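PDB 2E7Z: acetylene hydratase Ahy from Pelobacter acetylenicus, which catalyses the hydration of acetylene to acetaldehyde, a reaction without net redox change, at a tungsten bis(molybdopterin guanine dinucleotide) site beside a [4Fe-4S] cluster. Local coordinates for residues Ser8-Cys13 with Ser606-Cys611; Glu18-Ala21 with Ile25-Lys28; Ile78-Ala83 with Ala485-Asp490; Thr118-Met123 with Leu360-Met365; Gly144-Arg147 with Ser152-Phe155. All blocks are in the same frame, centred on the assembly; numbering follows the deposited sequence. Where two conformers were deposited one is given.

Contact 1: Ser8-Cys13 with Ser606-Cys611. With MGD (2-amino-5,6-dimercapto-7-methyl-3,7,8a,9-tetrahydro-8-oxa-1,3,9,10-tetraaza-anthracen-4-one guanosine dinucleotide), chain F; SF4 (iron/sulfur cluster), chain D.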
# COMPACT_ATOMS: atom_id res chain seq x y z
N SER A 8 -7.48 -10.04 7.27
CA SER A 8 -6.64 -9.63 8.38
C SER A 8 -5.31 -9.05 7.89
O SER A 8 -4.62 -8.37 8.64
CB SER A 8 -6.43 -10.77 9.38
OG SER A 8 -7.55 -10.92 10.25
N CYS A 9 -4.97 -9.30 6.63
CA CYS A 9 -3.96 -8.51 5.94
C CYS A 9 -4.32 -8.56 4.46
O CYS A 9 -5.30 -9.21 4.08
CB CYS A 9 -2.50 -8.95 6.23
SG CYS A 9 -1.76 -10.23 5.18
N ASP A 10 -3.54 -7.89 3.64
CA ASP A 10 -3.98 -7.60 2.28
C ASP A 10 -3.65 -8.65 1.20
O ASP A 10 -4.07 -8.50 0.06
CB ASP A 10 -3.55 -6.20 1.85
CG ASP A 10 -2.05 -5.99 1.88
OD1 ASP A 10 -1.29 -6.77 2.52
OD2 ASP A 10 -1.62 -4.97 1.27
N ILE A 11 -2.92 -9.71 1.55
CA ILE A 11 -2.66 -10.74 0.55
C ILE A 11 -3.91 -11.60 0.32
O ILE A 11 -4.05 -12.18 -0.76
CB ILE A 11 -1.42 -11.61 0.88
CG1 ILE A 11 -0.88 -12.31 -0.38
CG2 ILE A 11 -1.73 -12.61 1.97
CD1 ILE A 11 -0.54 -11.38 -1.55
N ASN A 12 -4.81 -11.64 1.31
CA ASN A 12 -6.15 -12.21 1.13
C ASN A 12 -6.18 -13.72 0.81
O ASN A 12 -6.90 -14.17 -0.09
CB ASN A 12 -6.92 -11.44 0.04
CG ASN A 12 -7.36 -10.02 0.45
OD1 ASN A 12 -7.88 -9.30 -0.39
ND2 ASN A 12 -7.22 -9.63 1.73
N CYS A 13 -5.40 -14.48 1.59
CA CYS A 13 -5.54 -15.94 1.58
C CYS A 13 -7.01 -16.31 1.75
O CYS A 13 -7.72 -15.70 2.55
CB CYS A 13 -4.83 -16.55 2.78
SG CYS A 13 -3.09 -16.06 2.97
N SER A 606 2.45 -10.94 14.31
CA SER A 606 1.20 -10.89 15.08
C SER A 606 0.34 -9.65 14.86
O SER A 606 -0.77 -9.57 15.40
CB SER A 606 1.49 -11.03 16.58
OG SER A 606 2.49 -10.09 16.99
N ASN A 607 0.82 -8.69 14.08
CA ASN A 607 0.05 -7.46 13.83
C ASN A 607 0.05 -7.12 12.36
O ASN A 607 0.90 -7.61 11.61
CB ASN A 607 0.52 -6.29 14.71
CG ASN A 607 2.01 -6.02 14.59
OD1 ASN A 607 2.49 -5.63 13.53
ND2 ASN A 607 2.75 -6.25 15.70
N PHE A 608 -0.91 -6.30 11.95
CA PHE A 608 -0.94 -5.85 10.57
C PHE A 608 -0.98 -4.34 10.62
O PHE A 608 -1.96 -3.78 11.08
CB PHE A 608 -2.16 -6.41 9.79
CG PHE A 608 -2.35 -5.77 8.44
CD1 PHE A 608 -1.42 -5.96 7.41
CD2 PHE A 608 -3.45 -4.95 8.20
CE1 PHE A 608 -1.60 -5.36 6.15
CE2 PHE A 608 -3.63 -4.34 6.94
CZ PHE A 608 -2.69 -4.54 5.93
N GLN A 609 0.08 -3.67 10.17
CA GLN A 609 0.12 -2.21 10.22
C GLN A 609 -0.17 -1.77 11.65
O GLN A 609 0.49 -2.27 12.54
CB GLN A 609 -0.84 -1.58 9.19
CG GLN A 609 -0.59 -2.12 7.77
CD GLN A 609 0.70 -1.61 7.15
OE1 GLN A 609 1.26 -0.60 7.55
NE2 GLN A 609 1.17 -2.31 6.13
N SER A 610 -1.14 -0.89 11.90
CA SER A 610 -1.45 -0.49 13.27
C SER A 610 -2.52 -1.34 13.95
O SER A 610 -3.02 -0.93 14.99
CB SER A 610 -1.82 1.00 13.33
OG SER A 610 -3.14 1.23 12.83
N CYS A 611 -2.85 -2.48 13.34
CA CYS A 611 -4.00 -3.30 13.78
C CYS A 611 -3.58 -4.42 14.70
O CYS A 611 -2.49 -4.99 14.58
CB CYS A 611 -4.70 -3.95 12.59
SG CYS A 611 -5.20 -2.78 11.28
PB MGD F . 9.06 -5.63 6.04
O1B MGD F . 8.73 -6.85 6.87
O2B MGD F . 8.74 -4.28 6.60
O3B MGD F . 8.32 -5.72 4.61
O3A MGD F . 6.47 -6.92 3.45
PA MGD F . 8.06 -6.99 3.66
O1A MGD F . 8.71 -6.61 2.35
O2A MGD F . 8.39 -8.34 4.28
O5' MGD F . 10.63 -5.68 5.67
C5' MGD F . 11.11 -6.89 5.12
C4' MGD F . 12.58 -6.73 4.77
O4' MGD F . 12.76 -5.57 3.95
C3' MGD F . 13.43 -6.55 6.02
O3' MGD F . 14.23 -7.71 6.21
C2' MGD F . 14.28 -5.33 5.74
O2' MGD F . 15.66 -5.49 6.07
C1' MGD F . 14.09 -5.17 4.23
N9 MGD F . 14.41 -3.82 3.74
C8 MGD F . 14.21 -2.64 4.35
N7 MGD F . 14.62 -1.59 3.59
C5 MGD F . 15.14 -2.13 2.46
C6 MGD F . 15.75 -1.62 1.22
O6 MGD F . 15.95 -0.40 1.06
N1 MGD F . 16.11 -2.52 0.28
C2 MGD F . 15.94 -3.85 0.43
N2 MGD F . 16.32 -4.67 -0.58
N3 MGD F . 15.37 -4.38 1.54
C4 MGD F . 14.97 -3.59 2.55
C10 MGD F . 5.71 -5.73 3.30
C11 MGD F . 4.27 -6.23 3.30
O11 MGD F . 4.07 -7.07 4.45
C12 MGD F . 3.24 -5.12 3.26
S12 MGD F . 3.55 -3.70 2.38
C13 MGD F . 2.07 -5.23 3.91
S13 MGD F . 0.82 -4.09 3.75
C14 MGD F . 1.82 -6.36 4.85
N15 MGD F . 2.05 -5.94 6.23
C16 MGD F . 2.13 -6.91 7.17
C17 MGD F . 1.97 -6.65 8.62
O17 MGD F . 1.76 -5.49 9.05
N18 MGD F . 2.07 -7.70 9.45
C19 MGD F . 2.33 -8.95 9.03
N19 MGD F . 2.40 -9.94 9.94
N20 MGD F . 2.50 -9.26 7.72
C21 MGD F . 2.41 -8.30 6.78
N22 MGD F . 2.59 -8.61 5.48
C23 MGD F . 2.73 -7.55 4.50
FE1 SF4 D . -2.48 -14.32 7.39
FE2 SF4 D . -4.93 -13.61 6.53
FE3 SF4 D . -3.14 -14.69 4.81
FE4 SF4 D . -2.80 -12.19 5.73
S1 SF4 D . -4.50 -12.86 4.41
S2 SF4 D . -1.16 -13.83 5.55
S3 SF4 D . -3.63 -12.35 7.88
S4 SF4 D . -4.06 -15.75 6.64

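Contact 2: Glu18-Ala21 with Ile25-Lys28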
# COMPACT_ATOMS: atom_id res chain seq x y z
N GLU A 18 -15.80 -21.70 10.47
CA GLU A 18 -16.98 -22.37 10.98
C GLU A 18 -17.34 -21.83 12.35
O GLU A 18 -16.47 -21.65 13.20
CB GLU A 18 -16.72 -23.87 11.08
CG GLU A 18 -17.97 -24.67 11.34
CD GLU A 18 -17.71 -26.16 11.45
OE1 GLU A 18 -16.53 -26.56 11.65
OE2 GLU A 18 -18.69 -26.92 11.33
N VAL A 19 -18.63 -21.58 12.55
CA VAL A 19 -19.14 -21.17 13.86
C VAL A 19 -19.30 -22.41 14.73
O VAL A 19 -19.98 -23.36 14.35
CB VAL A 19 -20.49 -20.47 13.73
CG1 VAL A 19 -20.94 -19.91 15.06
CG2 VAL A 19 -20.40 -19.34 12.72
N LYS A 20 -18.64 -22.40 15.88
CA LYS A 20 -18.72 -23.52 16.83
C LYS A 20 -19.98 -23.40 17.68
O LYS A 20 -20.67 -22.38 17.66
CB LYS A 20 -17.47 -23.57 17.70
CG LYS A 20 -16.24 -24.03 16.95
CD LYS A 20 -14.97 -23.69 17.70
CE LYS A 20 -13.80 -24.51 17.20
NZ LYS A 20 -12.49 -24.02 17.73
N ALA A 21 -20.29 -24.46 18.44
CA ALA A 21 -21.52 -24.49 19.25
C ALA A 21 -21.67 -23.29 20.18
O ALA A 21 -22.79 -22.77 20.35
CB ALA A 21 -21.63 -25.79 20.02
N ILE A 25 -15.99 -18.28 16.28
CA ILE A 25 -15.67 -18.65 14.91
C ILE A 25 -14.26 -19.21 14.84
O ILE A 25 -13.28 -18.52 15.18
CB ILE A 25 -15.81 -17.45 13.93
CG1 ILE A 25 -17.22 -16.87 14.05
CG2 ILE A 25 -15.48 -17.90 12.51
CD1 ILE A 25 -17.42 -15.55 13.32
N GLN A 26 -14.16 -20.45 14.39
CA GLN A 26 -12.88 -21.08 14.18
C GLN A 26 -12.47 -20.90 12.72
O GLN A 26 -13.24 -21.22 11.81
CB GLN A 26 -12.95 -22.56 14.54
CG GLN A 26 -11.71 -23.35 14.15
CD GLN A 26 -11.92 -24.84 14.30
OE1 GLN A 26 -11.37 -25.46 15.20
NE2 GLN A 26 -12.75 -25.42 13.43
N THR A 27 -11.28 -20.35 12.51
CA THR A 27 -10.70 -20.21 11.18
C THR A 27 -9.53 -21.17 11.00
O THR A 27 -8.75 -21.39 11.94
CB THR A 27 -10.21 -18.78 10.94
OG1 THR A 27 -9.45 -18.36 12.08
CG2 THR A 27 -11.39 -17.83 10.73
N LYS A 28 -9.43 -21.76 9.81
CA LYS A 28 -8.34 -22.68 9.49
C LYS A 28 -7.96 -22.62 8.02
O LYS A 28 -8.70 -22.06 7.20
CB LYS A 28 -8.70 -24.12 9.89
CG LYS A 28 -9.86 -24.72 9.14
CD LYS A 28 -10.14 -26.14 9.63
CE LYS A 28 -10.33 -26.19 11.15
NZ LYS A 28 -10.81 -27.54 11.62

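Contact 3: Ile78-Ala83 with Ala485-Asp490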
# COMPACT_ATOMS: atom_id res chain seq x y z
N ILE A 78 -24.81 7.37 19.79
CA ILE A 78 -25.97 7.85 19.04
C ILE A 78 -26.38 6.83 17.99
O ILE A 78 -25.70 5.82 17.81
CB ILE A 78 -25.81 9.29 18.41
CG1 ILE A 78 -24.55 9.42 17.54
CG2 ILE A 78 -25.92 10.39 19.49
CD1 ILE A 78 -24.60 10.65 16.62
N SER A 79 -27.49 7.08 17.31
CA SER A 79 -27.98 6.18 16.26
C SER A 79 -27.24 6.45 14.97
O SER A 79 -26.72 7.54 14.78
CB SER A 79 -29.48 6.42 16.02
OG SER A 79 -29.74 7.74 15.54
N TRP A 80 -27.20 5.46 14.08
CA TRP A 80 -26.73 5.72 12.70
C TRP A 80 -27.52 6.86 12.03
O TRP A 80 -26.95 7.74 11.39
CB TRP A 80 -26.84 4.45 11.85
CG TRP A 80 -25.65 3.57 11.93
CD1 TRP A 80 -25.46 2.51 12.78
CD2 TRP A 80 -24.43 3.70 11.17
NE1 TRP A 80 -24.20 1.95 12.57
CE2 TRP A 80 -23.56 2.67 11.58
CE3 TRP A 80 -24.01 4.58 10.17
CZ2 TRP A 80 -22.30 2.48 11.02
CZ3 TRP A 80 -22.74 4.39 9.60
CH2 TRP A 80 -21.91 3.36 10.03
N ASP A 81 -28.84 6.84 12.21
CA ASP A 81 -29.69 7.83 11.58
C ASP A 81 -29.32 9.26 12.02
O ASP A 81 -29.19 10.17 11.18
CB ASP A 81 -31.17 7.52 11.91
CG ASP A 81 -32.15 8.41 11.16
OD1 ASP A 81 -32.07 8.45 9.92
OD2 ASP A 81 -33.04 9.03 11.81
N GLN A 82 -29.14 9.45 13.33
CA GLN A 82 -28.80 10.76 13.85
C GLN A 82 -27.37 11.16 13.46
O GLN A 82 -27.12 12.31 13.08
CB GLN A 82 -28.98 10.83 15.35
CG GLN A 82 -28.79 12.24 15.90
CD GLN A 82 -29.88 13.23 15.44
OE1 GLN A 82 -31.00 12.84 15.08
NE2 GLN A 82 -29.54 14.51 15.47
N ALA A 83 -26.44 10.20 13.53
CA ALA A 83 -25.06 10.47 13.12
C ALA A 83 -25.02 10.93 11.68
O ALA A 83 -24.40 11.92 11.38
CB ALA A 83 -24.19 9.24 13.32
N ALA A 485 -21.82 -7.85 14.33
CA ALA A 485 -22.14 -7.63 15.75
C ALA A 485 -22.68 -6.22 15.99
O ALA A 485 -22.37 -5.28 15.26
CB ALA A 485 -20.92 -7.89 16.61
N GLY A 486 -23.52 -6.09 17.01
CA GLY A 486 -24.02 -4.80 17.46
C GLY A 486 -24.66 -4.04 16.31
O GLY A 486 -25.44 -4.62 15.54
N GLU A 487 -24.28 -2.77 16.16
CA GLU A 487 -24.78 -1.94 15.07
C GLU A 487 -23.68 -1.68 14.04
O GLU A 487 -23.71 -0.67 13.35
CB GLU A 487 -25.33 -0.61 15.62
CG GLU A 487 -26.77 -0.72 16.11
CD GLU A 487 -27.74 -0.63 14.96
OE1 GLU A 487 -27.93 0.48 14.41
OE2 GLU A 487 -28.32 -1.69 14.61
N ALA A 488 -22.74 -2.62 13.91
CA ALA A 488 -21.71 -2.45 12.85
C ALA A 488 -22.37 -2.54 11.48
O ALA A 488 -23.26 -3.34 11.25
CB ALA A 488 -20.66 -3.51 13.02
N LYS A 489 -21.94 -1.68 10.57
CA LYS A 489 -22.55 -1.64 9.26
C LYS A 489 -21.46 -1.66 8.21
O LYS A 489 -20.31 -1.39 8.48
CB LYS A 489 -23.39 -0.35 9.07
CG LYS A 489 -24.50 -0.09 10.06
CD LYS A 489 -25.68 -0.99 9.87
CE LYS A 489 -26.76 -0.68 10.91
NZ LYS A 489 -27.75 -1.78 10.97
N ASP A 490 -21.89 -1.94 6.99
CA ASP A 490 -20.97 -1.99 5.87
C ASP A 490 -20.64 -0.62 5.25
O ASP A 490 -21.36 0.35 5.47
CB ASP A 490 -21.47 -2.97 4.83
CG ASP A 490 -22.61 -2.45 4.02
OD1 ASP A 490 -22.33 -1.69 3.09
OD2 ASP A 490 -23.78 -2.81 4.28
O HOH W 1 -27.82 2.93 15.46

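Contact 4: Thr118-Met123 with Leu360-Met365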
# COMPACT_ATOMS: atom_id res chain seq x y z
N THR A 118 -18.32 2.99 -5.26
CA THR A 118 -19.28 4.00 -4.85
C THR A 118 -18.68 5.11 -3.98
O THR A 118 -19.28 6.17 -3.88
CB THR A 118 -20.51 3.38 -4.14
OG1 THR A 118 -20.11 2.69 -2.95
CG2 THR A 118 -21.25 2.43 -5.08
N LEU A 119 -17.50 4.88 -3.39
CA LEU A 119 -16.87 5.94 -2.64
C LEU A 119 -16.41 7.08 -3.54
O LEU A 119 -16.76 8.22 -3.31
CB LEU A 119 -15.75 5.37 -1.74
CG LEU A 119 -15.03 6.36 -0.82
CD1 LEU A 119 -13.93 7.22 -1.49
CD2 LEU A 119 -15.99 7.23 0.02
N ARG A 120 -15.64 6.75 -4.58
CA ARG A 120 -15.24 7.83 -5.50
C ARG A 120 -16.47 8.35 -6.27
O ARG A 120 -16.51 9.52 -6.62
CB ARG A 120 -14.15 7.41 -6.48
CG ARG A 120 -12.83 7.10 -5.79
CD ARG A 120 -12.18 8.28 -5.07
NE ARG A 120 -11.70 9.41 -5.90
CZ ARG A 120 -10.49 9.45 -6.45
NH1 ARG A 120 -9.67 8.40 -6.41
NH2 ARG A 120 -10.15 10.54 -7.13
N ARG A 121 -17.47 7.49 -6.51
CA ARG A 121 -18.73 7.93 -7.10
C ARG A 121 -19.31 9.09 -6.30
O ARG A 121 -19.63 10.16 -6.84
CB ARG A 121 -19.69 6.76 -7.21
CG ARG A 121 -21.00 7.03 -7.94
CD ARG A 121 -21.80 5.74 -7.91
NE ARG A 121 -23.05 5.81 -8.68
CZ ARG A 121 -23.18 5.45 -9.96
NH1 ARG A 121 -22.12 5.00 -10.65
NH2 ARG A 121 -24.37 5.56 -10.57
N PHE A 122 -19.43 8.89 -5.00
CA PHE A 122 -19.92 9.93 -4.11
C PHE A 122 -19.07 11.19 -4.15
O PHE A 122 -19.60 12.30 -4.31
CB PHE A 122 -19.96 9.36 -2.67
CG PHE A 122 -20.24 10.38 -1.61
CD1 PHE A 122 -21.53 10.87 -1.42
CD2 PHE A 122 -19.23 10.84 -0.77
CE1 PHE A 122 -21.80 11.83 -0.48
CE2 PHE A 122 -19.50 11.79 0.22
CZ PHE A 122 -20.79 12.28 0.35
N MET A 123 -17.75 11.03 -4.05
CA MET A 123 -16.88 12.19 -4.06
C MET A 123 -16.98 12.94 -5.40
O MET A 123 -16.98 14.17 -5.41
CB MET A 123 -15.43 11.80 -3.82
CG MET A 123 -15.21 11.25 -2.41
SD MET A 123 -13.43 10.96 -2.10
CE MET A 123 -12.85 12.66 -1.91
N LEU A 360 0.72 11.61 -9.77
CA LEU A 360 -0.32 10.65 -9.41
C LEU A 360 -1.74 11.23 -9.37
O LEU A 360 -2.72 10.51 -9.10
CB LEU A 360 0.06 9.95 -8.11
CG LEU A 360 1.32 9.04 -8.19
CD1 LEU A 360 1.82 8.60 -6.82
CD2 LEU A 360 1.11 7.83 -9.17
N THR A 361 -1.85 12.53 -9.65
CA THR A 361 -3.13 13.21 -9.76
C THR A 361 -3.81 12.93 -11.08
O THR A 361 -3.19 12.41 -12.01
CB THR A 361 -3.02 14.74 -9.58
OG1 THR A 361 -2.38 15.29 -10.76
CG2 THR A 361 -2.27 15.13 -8.29
N TYR A 362 -5.08 13.31 -11.18
CA TYR A 362 -5.75 13.31 -12.49
C TYR A 362 -4.91 13.98 -13.56
O TYR A 362 -4.83 13.48 -14.71
CB TYR A 362 -7.07 14.05 -12.46
CG TYR A 362 -8.18 13.34 -11.73
CD1 TYR A 362 -8.85 12.28 -12.33
CD2 TYR A 362 -8.60 13.78 -10.47
CE1 TYR A 362 -9.91 11.64 -11.68
CE2 TYR A 362 -9.64 13.13 -9.78
CZ TYR A 362 -10.30 12.08 -10.41
OH TYR A 362 -11.35 11.45 -9.80
N THR A 363 -4.31 15.11 -13.22
CA THR A 363 -3.56 15.87 -14.24
C THR A 363 -2.33 15.08 -14.70
O THR A 363 -2.05 14.96 -15.89
CB THR A 363 -3.11 17.22 -13.70
OG1 THR A 363 -4.27 18.01 -13.47
CG2 THR A 363 -2.15 17.93 -14.66
N GLY A 364 -1.57 14.55 -13.74
CA GLY A 364 -0.37 13.79 -14.10
C GLY A 364 -0.64 12.53 -14.89
O GLY A 364 0.18 12.12 -15.72
N MET A 365 -1.79 11.90 -14.65
CA MET A 365 -2.13 10.65 -15.30
C MET A 365 -2.89 10.89 -16.62
O MET A 365 -3.19 9.94 -17.37
CB MET A 365 -2.97 9.78 -14.32
CG MET A 365 -2.24 9.45 -13.00
SD MET A 365 -0.84 8.37 -13.28
CE MET A 365 -1.71 6.81 -13.48

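Contact 5: Gly144-Arg147 with Ser152-Phe155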
# COMPACT_ATOMS: atom_id res chain seq x y z
N GLY A 144 0.97 3.67 -10.83
CA GLY A 144 1.22 4.85 -11.69
C GLY A 144 2.48 4.71 -12.54
O GLY A 144 2.48 5.01 -13.74
N VAL A 145 3.56 4.25 -11.91
CA VAL A 145 4.82 4.06 -12.61
C VAL A 145 4.69 2.96 -13.68
O VAL A 145 5.16 3.11 -14.81
CB VAL A 145 5.99 3.78 -11.67
CG1 VAL A 145 7.28 3.58 -12.47
CG2 VAL A 145 6.20 4.93 -10.68
N HIS A 146 4.05 1.85 -13.31
CA HIS A 146 3.81 0.78 -14.29
C HIS A 146 2.98 1.29 -15.45
O HIS A 146 3.22 0.93 -16.60
CB HIS A 146 3.05 -0.38 -13.65
CG HIS A 146 3.90 -1.29 -12.82
ND1 HIS A 146 3.74 -2.66 -12.83
CD2 HIS A 146 4.86 -1.02 -11.90
CE1 HIS A 146 4.59 -3.20 -11.97
NE2 HIS A 146 5.28 -2.22 -11.40
N ARG A 147 2.02 2.15 -15.17
CA ARG A 147 1.13 2.64 -16.21
C ARG A 147 1.81 3.55 -17.21
O ARG A 147 1.59 3.44 -18.43
CB ARG A 147 -0.05 3.32 -15.58
CG ARG A 147 -1.00 2.28 -15.05
CD ARG A 147 -2.22 2.93 -14.56
NE ARG A 147 -3.01 3.50 -15.65
CZ ARG A 147 -4.05 4.30 -15.47
NH1 ARG A 147 -4.44 4.61 -14.21
NH2 ARG A 147 -4.70 4.74 -16.54
N SER A 152 -0.41 -0.53 -17.44
CA SER A 152 -1.14 -1.32 -16.46
C SER A 152 -0.15 -1.99 -15.52
O SER A 152 0.94 -2.43 -15.95
CB SER A 152 -1.94 -2.40 -17.18
OG SER A 152 -2.81 -3.07 -16.29
N TYR A 153 -0.53 -2.08 -14.25
CA TYR A 153 0.25 -2.70 -13.20
C TYR A 153 0.41 -4.20 -13.45
O TYR A 153 -0.56 -4.88 -13.82
CB TYR A 153 -0.41 -2.39 -11.85
CG TYR A 153 0.20 -3.02 -10.63
CD1 TYR A 153 1.39 -2.52 -10.06
CD2 TYR A 153 -0.42 -4.10 -10.01
CE1 TYR A 153 1.92 -3.12 -8.90
CE2 TYR A 153 0.10 -4.70 -8.87
CZ TYR A 153 1.26 -4.21 -8.31
OH TYR A 153 1.73 -4.81 -7.18
N SER A 154 1.63 -4.72 -13.30
CA SER A 154 1.89 -6.12 -13.63
C SER A 154 1.87 -7.01 -12.40
O SER A 154 2.00 -6.53 -11.25
CB SER A 154 3.21 -6.28 -14.41
OG SER A 154 4.35 -6.11 -13.58
N PHE A 155 1.70 -8.31 -12.67
CA PHE A 155 1.60 -9.35 -11.67
C PHE A 155 2.56 -10.48 -12.01
O PHE A 155 2.46 -11.06 -13.09
CB PHE A 155 0.17 -9.89 -11.59
CG PHE A 155 -0.82 -8.84 -11.21
CD1 PHE A 155 -1.16 -8.66 -9.87
CD2 PHE A 155 -1.39 -8.02 -12.17
CE1 PHE A 155 -2.06 -7.66 -9.50
CE2 PHE A 155 -2.29 -7.01 -11.81
CZ PHE A 155 -2.62 -6.83 -10.46

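Contact 1: Ser8-Cys13 with Ser606-Cys611
The ring of Phe608 is covered on one face by Cys9, whose CA stands 3.9 Å from the ring centroid and almost on its normal, a CH-pi contact, and on the opposite face by its own neighbour Gln609, through CG. C14 of one molybdopterin guanine dinucleotide lies at the ring edge, in plane. Cys9 and Cys13 belong to the N-terminal cysteine motif that binds the [4Fe-4S] cluster in this branch of the DMSO reductase family, whereas Phe608 opens a type II' beta turn, Phe608-Cys611, in the dinucleotide-binding region near the C-terminus; the ring thus lies between the pterin and the loop that holds the cluster. Phe608 carries CG trans to its backbone N (chi1 170°), which sends the ring toward the cluster loop, where CD1 meets Cys9 CB at 3.4 Å and CB rests 3.3 Å from Ser8 O. That carbonyl is hydrogen-bonded by Tyr612. Cys9 SG binds FE4 of the cluster and Cys13 SG binds FE3, each at 2.3 Å. On the pterin side the turn meets the ring system through its backbone: Gln609 N donates to O17 of the dinucleotide over 2.7 Å. Asp10, the active-site residue, crosses Phe608 at about a right angle. Trp176 NE1 hydrogen-bonds to its OD1, and Asp10 OD2 lies 3.6 Å from the dithiolene sulfur S13.

Contact 2: Glu18-Ala21 with Ile25-Lys28
Glu18 and Gln26 face each other as an antiparallel hydrogen-bonded pair in a beta hairpin, and here the contact is firm. Glu18 N gives its hydrogen to Gln26 O and Gln26 N returns one to Glu18 O, both over 2.9 Å. A CA-H...O contact from Ile25 CA to Glu18 O, 3.5 Å long, adds to the grip on that carbonyl. One residue on, Val19 and Ile25 form a non-hydrogen-bonded pair whose side chains share a face of the sheet, though more openly, with Val19 CG2 and Ile25 CG1 4.2 Å apart. The solvent side is held by a single side-chain bond of poor geometry. Lys20, beyond the end of its strand, runs an extended chain back across Gln26 and brings CE to 3.4 Å from Gln26 CB. Its NZ donates to Gln26 OE1 over 3.1 Å, but from well above the carbonyl plane, at a C=O...N angle of 102°, so the amide oxygen is not approached along a lone pair. The hairpin forms two strands of a three-stranded antiparallel sheet, with strand 14-19 between 2-5 and 25-29; Val481 and Val482 of a loop pack on the Val19 and Ile25 face, and Asp50 of helix 49-53 accepts from Ile25 N.

Contact 3: Ile78-Ala83 with Ala485-Asp490
Trp80, in the first turn of helix 80-98, comes closest to Glu487 in the backbone, their CA atoms 8.3 Å apart, where the chain of 485-490 makes a type II' turn from Ala485 to Ala488. The indole spans that gap. Its NE1 donates to Glu487 O over 2.8 Å with an N-H...O angle of 151°, arriving almost in line with the C=O bond though the oxygen sits 18° out of the ring plane. Lys489 takes one face of the same indole: CG stands over the five-membered ring, 3.6 Å from its centroid and displaced toward the rim, in a CH-pi contact. A bend at chi2 (-73°) then turns the rest of the lysine chain back beneath CD1 and NE1 toward Glu487, with which NZ makes a long salt bridge to OE2. A water adds a second link, accepting from Trp80 N and donating to Glu487 OE1. Just before the helix, Ser79 OG caps it by accepting from Gln82 N at 2.9 Å. Tyr493 of helix 491-501 meets the indole edge-to-face, and Leu454 and Pro455 of strand 452-455 also touch it; the contact thus joins the start of helix 80-98 to the loop leading into helix 491-501, beside a strand of the seven-stranded mixed sheet.

Contact 4: Thr118-Met123 with Leu360-Met365
Arg120 and Tyr362 reach for each other from opposite directions, their side chains spanning the gap between backbones whose CA atoms lie 13.0 Å apart. The guanidinium and the phenol ring are turned 68° against one another, and neither presents a clean face or edge to the other. The nearest approach is that of Arg120 NH2 to Tyr362 OH, 3.1 Å; the same nitrogen lies 3.6 Å from Tyr362 CZ, placing it beside the hydroxyl end of the ring and well away from its centre. Arg120 gets there by a folded route: successive bends at chi2 (-64°) and chi3 (-66°) curl the chain before the guanidinium emerges. The firmer polar partners of both groups come from other parts of the chain. NH2 of Arg120 donates to Phe387 O and NH1 to Ala386 O, so two consecutive backbone carbonyls hold the guanidinium, while Tyr362 OH is hydrogen-bonded to His340 ND1. Lys348 makes a cation-pi contact with the tyrosine ring. Both side chains are buried, which suggests that these carbonyls help to stabilise the arginine's charge. At the base of the tyrosine, Thr361, at the N-cap position of a weakly bonded helix of about 362-365, accepts weakly through OG1 from Thr363 N, 3.1 Å. The arrangement is a buried polar meeting of side chains from helix 118-126 and that short helix, within the molybdopterin oxidoreductase family region.

Contact 5: Gly144-Arg147 with Ser152-Phe155
His146 gives up more surface than any other residue here, and it folds back from helix 140-150 onto the chain that follows, closing the short connection between that helix and strand 154-156, a strand that pairs antiparallel with 322-324. Its ring accepts a hydrogen bond at ND1 from Ser154 N, 3.0 Å long with an N-H...N angle of 161°. ND1 therefore acts as acceptor, and the bond helps to hold the rotation of the ring. CG lies opposite the carbonyl carbon about CA-CB (chi1 -78°), which directs the imidazole at the strand start. Tyr153 CD1 lies over one imidazole face, 3.6 Å above its plane and displaced toward the rim; the two rings, with centroids 4.9 Å apart and planes at 35°, meet obliquely. Ser152, next in buried surface, contributes backbone to this contact: its O is near the imidazole edge, 3.7 Å from His146 CB, and its N lies close to Arg147 CA. The hydroxyl of Ser152 points elsewhere, hydrogen-bonding to Gly325 O, and Asn383 OD1 accepts from Tyr153 N. Cys308 and Arg311 of helix 300-314 also touch His146. The phenol of Tyr153 comes within about 9 Å of the tungsten. Ser154 OG, hydrogen-bonded to Glu322 OE1, sits 3.3 Å from His146 CE1.

How the contacts relate
Contact 1 closes a loop of nearly six hundred residues within which the other four lie, and it alone holds the active-site aspartate, beside tungsten, pterin and cluster. Contact 2, the hairpin following the cluster loop, has its centre about 20 Å away; contact 3, with its indole about 9 Å from a dinucleotide, is centred about 25 Å from contact 1. Contacts 4 and 5 are the two that touch: Met365 CE packs 3.6 Å from Arg147 NH1, and Leu360 CD2 lies 3.9 Å from Gly144 CA. Contact 5 is nested within the loop of contact 4, itself inside that of contact 3. Contacts 3 and 5 lie on opposite sides of the chain's centre.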